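Local coordinates for protein taurocyamine kinase (Schistosoma mansoni, PDB 4WOD) that reversibly transfers phosphate between ATP and the guanidino compound taurocyamine, using magnesium, in a chain of two fused phosphagen kinase units, at residues V511-G514 against A515-L519; T141-E144 against L145-I149; L290-F293 against K294-E298. The protein carries 4 engineered substitutions. One frame throughout, in Å; residues are numbered along the deposited sequence.

Interaction 1 (V511-G514 against A515-L519); sequences VISG and ALKGL
K517 N donates to S513 O at 2.8 Å with an N-H...O angle of 162°, the shortest of the backbone bonds that join 511-514 to 515-519 within the helix 502-517. The same carbonyl oxygen is also covered by the aliphatic stem of K517, whose CG lies 3.2 Å from S513 O. That approach follows from chi1 of -63°, which sets CG beside the lysine's own backbone N; beyond CG the chain runs extended past the serine, and CE comes within 4.2 Å of S513 CB. The S513 hydroxyl is engaged elsewhere, hydrogen-bonded through OG to E509 O one turn earlier.

One residue back the pattern recurs with apolar groups. L516 N is bonded to I512 O at 2.9 Å, the donor lying in the carbonyl plane, while L516 CG sits 3.2 Å from that oxygen. The two side chains run side by side in the same direction, and the methyl branch I512 CG2, not the longer CD1 arm, meets L516 CD1 at 3.7 Å. Both are buried: I512 rests on V582, and L516 on V580, V582, F571 and I613.

The bonds at the two edges of the contact are weaker. A515 N reaches V511 O at 3.3 Å, and G518 N makes a weak bond to G514 O with an angle of 128°. G518 N is also bonded to A515 O, a tighter i to i+3 turn. Burial and packing give the helix 502-517 an amphipathic character here: I512 and L516 are buried on the antiparallel sheet of the second phosphagen kinase catalytic domain, while G514 and K517 are exposed.

Interaction 2 (T141-E144 against L145-I149); sequences TRIE and LENKI
Four successive i to i+4 bonds, from L145, E146, N147 and K148 to the carbonyls of T141, R142, I143 and E144, run between 2.8 and 2.9 Å with N-H...O angles of 157° to 165°, which establishes regular alpha-helix throughout. I143 and N147 carry the side-chain contact. They lie side by side and point the same way, and the branch methyl I143 CG2 faces the amide nitrogen N147 ND2 at 3.9 Å, an ordinary van der Waals approach. With chi1 of -68°, N147 CG is swung beside its own backbone N and stands 3.3 Å from I143 O. The amide nitrogen is 3.5 Å from that oxygen, but the angle is too poor for a hydrogen bond; the oxygen's bond is with N147 N.

This is a helix packed on one side against the antiparallel sheet of the first catalytic domain of the phosphagen kinase fold. E146 and I149 touch I219 of strand 215-219, and L145 packs on V128, N220 and H224. Two buried polar chains on the helix find partners beyond it: R142 NH1 forms a salt bridge with D200, and E146 OE2 is hydrogen-bonded to the hydroxyl of Y164. The extended E146 chain, its CG opposite the backbone N, leads the carboxylate outward to Y164, while CB rests near the carbonyl oxygens of I143 and R142, 3.4 Å from I143 O. E144 and K148 are exposed; between them the side-chain approach is limited to K148 CB, 3.4 Å from E144 O.

Interaction 3 (L290-F293 against K294-E298); sequences LPNF and KEICE
K294, the first residue of 294-298, is linked to P291 by a water: K294 N donates to it, and the water in turn donates to P291 O and to E295 OE1, each of these three bonds being 3.1 Å long. The water thus ties the type I turn L290-F293 to the start of the helix.

E295 follows with a chain bent at chi2 (69°), which folds its carboxylate back over the turn. OE1 comes 3.2 Å from N292 CA and equally close to N292 O; these two oxygens are both acceptors and are not bonded to each other, and the water supplies OE1 with a donor.

At I296 the backbone N bonds to N292 O at 2.8 Å, the first regular helical bond, and the side chain turns onto the preceding loop. I296 CD1 meets L290 CD1 at 3.7 Å, the two chains crossing nearly at right angles, while I296 CG1 and CD1 also lie obliquely against the carboxamide of N292. N292 occupies the N-cap position without making a capping bond through its side chain; its OD1 instead accepts from R414.

C297 N bonds to F293 O at 3.0 Å and 169°. Its sulfur makes a sulfur-aromatic contact with F293, SG standing 4.0 Å from the ring centroid and 31° off the normal; the closest ring atom is CE1.

The F293 ring makes an edge-to-face contact with Y319 and, like K294 and C297, touches P304 of strand 302-306. On another flank L290, N292 and I296 meet helix 409-418, and P291 and N292 reach helix 553-558, placing the turn where the first repeat adjoins the second.

In the fold
The three local contacts do not touch one another. Interactions 1 and 2 occupy helices 502-517 and 139-154, each the helix following the first strand of its eight-stranded sheet, so they are probably corresponding elements of the two repeats; their centres are 72 Å apart, on opposite sides of the chain's centre. Interaction 3 lies near the middle, its centre about 36 Å from that of interaction 1 and 43 Å from that of interaction 2. No segment contributes a residue to the arginine pocket; in interaction 3, K294's side chain is about 14 Å from the ligand. F293's side chain is about 7 Å from G306, those of I512 and L145 about 10 and 12 Å from those of R589 and R226, all three predicted ATP-binding residues.

Interaction 1 (V511-G514 against A515-L519)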
loop_
_atom_site.group_PDB
_atom_site.type_symbol
_atom_site.label_atom_id
_atom_site.label_comp_id
_atom_site.label_asym_id
_atom_site.label_seq_id
_atom_site.Cartn_x
_atom_site.Cartn_y
_atom_site.Cartn_z
ATOM N N VAL A 511 -28.355 9.382 -3.623
ATOM C CA VAL A 511 -28.760 10.451 -4.546
ATOM C C VAL A 511 -28.519 10.043 -5.994
ATOM O O VAL A 511 -29.438 10.074 -6.822
ATOM C CB VAL A 511 -27.996 11.790 -4.266
ATOM C CG1 VAL A 511 -28.132 12.787 -5.441
ATOM C CG2 VAL A 511 -28.450 12.425 -2.955
ATOM N N ILE A 512 -27.282 9.654 -6.295
ATOM C CA ILE A 512 -26.870 9.382 -7.674
ATOM C C ILE A 512 -27.506 8.097 -8.228
ATOM O O ILE A 512 -28.008 8.099 -9.367
ATOM C CB ILE A 512 -25.314 9.275 -7.789
ATOM C CG1 ILE A 512 -24.670 10.651 -7.590
ATOM C CG2 ILE A 512 -24.915 8.710 -9.124
ATOM C CD1 ILE A 512 -23.152 10.609 -7.571
ATOM N N SER A 513 -27.497 7.011 -7.449
ATOM C CA SER A 513 -28.016 5.728 -7.967
ATOM C C SER A 513 -29.530 5.820 -8.183
ATOM O O SER A 513 -30.059 5.276 -9.156
ATOM C CB SER A 513 -27.684 4.553 -7.048
ATOM O OG SER A 513 -28.338 4.661 -5.794
ATOM N N GLY A 514 -30.209 6.532 -7.294
ATOM C CA GLY A 514 -31.616 6.837 -7.480
ATOM C C GLY A 514 -31.904 7.462 -8.836
ATOM O O GLY A 514 -32.831 7.046 -9.526
ATOM N N ALA A 515 -31.114 8.458 -9.228
ATOM C CA ALA A 515 -31.261 9.065 -10.556
ATOM C C ALA A 515 -30.932 8.062 -11.666
ATOM O O ALA A 515 -31.661 7.958 -12.653
ATOM C CB ALA A 515 -30.370 10.312 -10.689
ATOM N N LEU A 516 -29.838 7.328 -11.509
ATOM C CA LEU A 516 -29.398 6.401 -12.551
ATOM C C LEU A 516 -30.396 5.266 -12.784
ATOM O O LEU A 516 -30.623 4.863 -13.932
ATOM C CB LEU A 516 -28.017 5.820 -12.210
ATOM C CG LEU A 516 -26.865 6.830 -12.055
ATOM C CD1 LEU A 516 -25.547 6.122 -11.727
ATOM C CD2 LEU A 516 -26.691 7.713 -13.293
ATOM N N LYS A 517 -30.999 4.751 -11.713
ATOM C CA LYS A 517 -31.975 3.671 -11.856
ATOM C C LYS A 517 -33.258 4.159 -12.537
ATOM O O LYS A 517 -34.076 3.355 -13.000
ATOM C CB LYS A 517 -32.321 3.061 -10.494
ATOM C CG LYS A 517 -31.165 2.382 -9.767
ATOM C CD LYS A 517 -31.566 2.010 -8.334
ATOM C CE LYS A 517 -30.421 1.352 -7.569
ATOM N NZ LYS A 517 -30.858 0.870 -6.215
ATOM N N GLY A 518 -33.468 5.472 -12.553
ATOM C CA GLY A 518 -34.645 6.013 -13.211
ATOM C C GLY A 518 -34.440 6.386 -14.680
ATOM O O GLY A 518 -35.398 6.798 -15.341
ATOM N N LEU A 519 -33.212 6.256 -15.194
ATOM C CA LEU A 519 -32.918 6.651 -16.591
ATOM C C LEU A 519 -33.654 5.750 -17.550
ATOM O O LEU A 519 -33.791 4.567 -17.284
ATOM C CB LEU A 519 -31.434 6.581 -16.909
ATOM C CG LEU A 519 -30.510 7.562 -16.177
ATOM C CD1 LEU A 519 -29.059 7.187 -16.453
ATOM C CD2 LEU A 519 -30.808 8.968 -16.659
#

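Interaction 2 (T141-E144 against L145-I149)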
loop_
_atom_site.group_PDB
_atom_site.type_symbol
_atom_site.label_atom_id
_atom_site.label_comp_id
_atom_site.label_asym_id
_atom_site.label_seq_id
_atom_site.Cartn_x
_atom_site.Cartn_y
_atom_site.Cartn_z
ATOM N N THR A 141 18.408 -35.804 20.890
ATOM C CA THR A 141 19.256 -34.639 20.629
ATOM C C THR A 141 18.549 -33.322 20.987
ATOM O O THR A 141 19.193 -32.377 21.457
ATOM C CB THR A 141 19.765 -34.585 19.168
ATOM O OG1 THR A 141 18.663 -34.555 18.254
ATOM C CG2 THR A 141 20.659 -35.782 18.881
ATOM N N ARG A 142 17.234 -33.258 20.831
ATOM C CA ARG A 142 16.543 -32.045 21.240
ATOM C C ARG A 142 16.687 -31.822 22.753
ATOM O O ARG A 142 16.884 -30.683 23.204
ATOM C CB ARG A 142 15.068 -32.102 20.833
ATOM C CG ARG A 142 14.303 -30.817 21.096
ATOM C CD ARG A 142 12.818 -30.981 20.822
ATOM N NE ARG A 142 12.502 -31.158 19.405
ATOM C CZ ARG A 142 12.268 -32.327 18.813
ATOM N NH1 ARG A 142 12.322 -33.460 19.512
ATOM N NH2 ARG A 142 11.970 -32.365 17.513
ATOM N N ILE A 143 16.617 -32.908 23.530
ATOM C CA ILE A 143 16.743 -32.820 24.986
ATOM C C ILE A 143 18.194 -32.491 25.355
ATOM O O ILE A 143 18.445 -31.652 26.234
ATOM C CB ILE A 143 16.267 -34.137 25.682
ATOM C CG1 ILE A 143 14.750 -34.302 25.500
ATOM C CG2 ILE A 143 16.632 -34.158 27.172
ATOM C CD1 ILE A 143 14.258 -35.712 25.688
ATOM N N GLU A 144 19.151 -33.127 24.681
ATOM C CA GLU A 144 20.563 -32.749 24.902
ATOM C C GLU A 144 20.809 -31.242 24.651
ATOM O O GLU A 144 21.535 -30.579 25.413
ATOM C CB GLU A 144 21.497 -33.591 24.030
ATOM C CG GLU A 144 21.627 -35.014 24.507
ATOM C CD GLU A 144 22.575 -35.824 23.660
ATOM O OE1 GLU A 144 23.678 -36.148 24.149
ATOM O OE2 GLU A 144 22.229 -36.119 22.494
ATOM N N LEU A 145 20.182 -30.708 23.598
ATOM C CA LEU A 145 20.275 -29.289 23.262
ATOM C C LEU A 145 19.636 -28.435 24.360
ATOM O O LEU A 145 20.217 -27.430 24.807
ATOM C CB LEU A 145 19.612 -29.024 21.895
ATOM C CG LEU A 145 19.556 -27.586 21.377
ATOM C CD1 LEU A 145 20.964 -26.971 21.320
ATOM C CD2 LEU A 145 18.861 -27.545 20.007
ATOM N N GLU A 146 18.459 -28.852 24.816
ATOM C CA GLU A 146 17.782 -28.170 25.919
ATOM C C GLU A 146 18.673 -28.122 27.163
ATOM O O GLU A 146 18.825 -27.060 27.774
ATOM C CB GLU A 146 16.446 -28.844 26.253
ATOM C CG GLU A 146 15.682 -28.150 27.377
ATOM C CD GLU A 146 14.637 -29.042 28.042
ATOM O OE1 GLU A 146 14.591 -30.256 27.741
ATOM O OE2 GLU A 146 13.835 -28.517 28.848
ATOM N N ASN A 147 19.273 -29.262 27.514
ATOM C CA ASN A 147 20.155 -29.339 28.682
ATOM C C ASN A 147 21.350 -28.400 28.544
ATOM O O ASN A 147 21.695 -27.674 29.482
ATOM C CB ASN A 147 20.670 -30.770 28.906
ATOM C CG ASN A 147 19.575 -31.745 29.343
ATOM O OD1 ASN A 147 18.533 -31.353 29.852
ATOM N ND2 ASN A 147 19.816 -33.027 29.121
ATOM N N LYS A 148 21.982 -28.436 27.374
ATOM C CA LYS A 148 23.096 -27.558 27.054
ATOM C C LYS A 148 22.692 -26.099 27.252
ATOM O O LYS A 148 23.412 -25.305 27.880
ATOM C CB LYS A 148 23.551 -27.802 25.612
ATOM C CG LYS A 148 24.919 -27.237 25.247
ATOM C CD LYS A 148 25.145 -27.371 23.724
ATOM C CE LYS A 148 26.611 -27.472 23.378
ATOM N NZ LYS A 148 27.147 -28.848 23.639
ATOM N N ILE A 149 21.510 -25.753 26.747
ATOM C CA ILE A 149 21.044 -24.372 26.858
ATOM C C ILE A 149 20.629 -23.982 28.287
ATOM O O ILE A 149 20.989 -22.887 28.763
ATOM C CB ILE A 149 19.870 -24.107 25.881
ATOM C CG1 ILE A 149 20.382 -24.199 24.440
ATOM C CG2 ILE A 149 19.314 -22.715 26.112
ATOM C CD1 ILE A 149 19.298 -24.242 23.357
#

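Interaction 3 (L290-F293 against K294-E298)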
loop_
_atom_site.group_PDB
_atom_site.type_symbol
_atom_site.label_atom_id
_atom_site.label_comp_id
_atom_site.label_asym_id
_atom_site.label_seq_id
_atom_site.Cartn_x
_atom_site.Cartn_y
_atom_site.Cartn_z
ATOM N N LEU A 290 -4.184 6.841 7.918
ATOM C CA LEU A 290 -3.752 7.464 6.675
ATOM C C LEU A 290 -3.809 6.403 5.578
ATOM O O LEU A 290 -3.603 5.223 5.854
ATOM C CB LEU A 290 -2.350 8.062 6.806
ATOM C CG LEU A 290 -2.303 9.278 7.753
ATOM C CD1 LEU A 290 -0.890 9.668 8.060
ATOM C CD2 LEU A 290 -3.065 10.463 7.149
ATOM N N PRO A 291 -4.135 6.818 4.345
ATOM C CA PRO A 291 -4.278 5.834 3.263
ATOM C C PRO A 291 -2.987 5.082 2.968
ATOM O O PRO A 291 -3.032 3.879 2.677
ATOM C CB PRO A 291 -4.703 6.690 2.074
ATOM C CG PRO A 291 -5.444 7.829 2.701
ATOM C CD PRO A 291 -4.664 8.138 3.962
ATOM N N ASN A 292 -1.855 5.773 3.067
ATOM C CA ASN A 292 -0.563 5.162 2.839
ATOM C C ASN A 292 0.240 4.905 4.131
ATOM O O ASN A 292 1.473 4.960 4.113
ATOM C CB ASN A 292 0.257 6.037 1.881
ATOM C CG ASN A 292 0.422 7.453 2.389
ATOM O OD1 ASN A 292 -0.394 7.933 3.178
ATOM N ND2 ASN A 292 1.481 8.130 1.945
ATOM N N PHE A 293 -0.464 4.628 5.229
ATOM C CA PHE A 293 0.140 4.247 6.521
ATOM C C PHE A 293 1.303 3.269 6.361
ATOM O O PHE A 293 2.422 3.552 6.776
ATOM C CB PHE A 293 -0.940 3.642 7.437
ATOM C CG PHE A 293 -0.409 2.998 8.710
ATOM C CD1 PHE A 293 0.331 3.728 9.629
ATOM C CD2 PHE A 293 -0.712 1.666 9.010
ATOM C CE1 PHE A 293 0.794 3.130 10.806
ATOM C CE2 PHE A 293 -0.261 1.068 10.180
ATOM C CZ PHE A 293 0.495 1.802 11.080
ATOM N N LYS A 294 1.046 2.127 5.730
ATOM C CA LYS A 294 2.107 1.140 5.486
ATOM C C LYS A 294 3.327 1.732 4.766
ATOM O O LYS A 294 4.474 1.486 5.168
ATOM C CB LYS A 294 1.560 -0.043 4.678
ATOM C CG LYS A 294 0.452 -0.820 5.386
ATOM C CD LYS A 294 0.981 -1.554 6.608
ATOM C CE LYS A 294 -0.112 -2.329 7.355
ATOM N NZ LYS A 294 -0.688 -3.457 6.568
ATOM N N GLU A 295 3.091 2.512 3.716
ATOM C CA GLU A 295 4.187 3.057 2.935
ATOM C C GLU A 295 4.958 4.057 3.779
ATOM O O GLU A 295 6.188 4.106 3.716
ATOM C CB GLU A 295 3.682 3.711 1.643
ATOM C CG GLU A 295 3.099 2.722 0.601
ATOM C CD GLU A 295 1.768 2.071 1.034
ATOM O OE1 GLU A 295 1.099 2.591 1.961
ATOM O OE2 GLU A 295 1.392 1.024 0.452
ATOM N N ILE A 296 4.228 4.837 4.578
ATOM C CA ILE A 296 4.846 5.818 5.472
ATOM C C ILE A 296 5.807 5.123 6.436
ATOM O O ILE A 296 6.960 5.545 6.585
ATOM C CB ILE A 296 3.794 6.607 6.266
ATOM C CG1 ILE A 296 2.929 7.438 5.313
ATOM C CG2 ILE A 296 4.471 7.527 7.291
ATOM C CD1 ILE A 296 1.957 8.358 6.010
ATOM N N CYS A 297 5.345 4.035 7.052
ATOM C CA CYS A 297 6.213 3.232 7.934
ATOM C C CYS A 297 7.450 2.694 7.217
ATOM O O CYS A 297 8.584 2.915 7.662
ATOM C CB CYS A 297 5.440 2.057 8.551
ATOM S SG CYS A 297 4.085 2.497 9.664
ATOM N N GLU A 298 7.238 1.970 6.118
ATOM C CA GLU A 298 8.340 1.427 5.347
ATOM C C GLU A 298 9.366 2.500 4.967
ATOM O O GLU A 298 10.569 2.237 4.963
ATOM C CB GLU A 298 7.819 0.736 4.086
ATOM C CG GLU A 298 8.892 0.542 3.027
ATOM C CD GLU A 298 8.384 -0.199 1.806
ATOM O OE1 GLU A 298 7.226 0.062 1.393
ATOM O OE2 GLU A 298 9.145 -1.038 1.263
HETATM O O HOH W 1 -1.308 1.585 3.724
#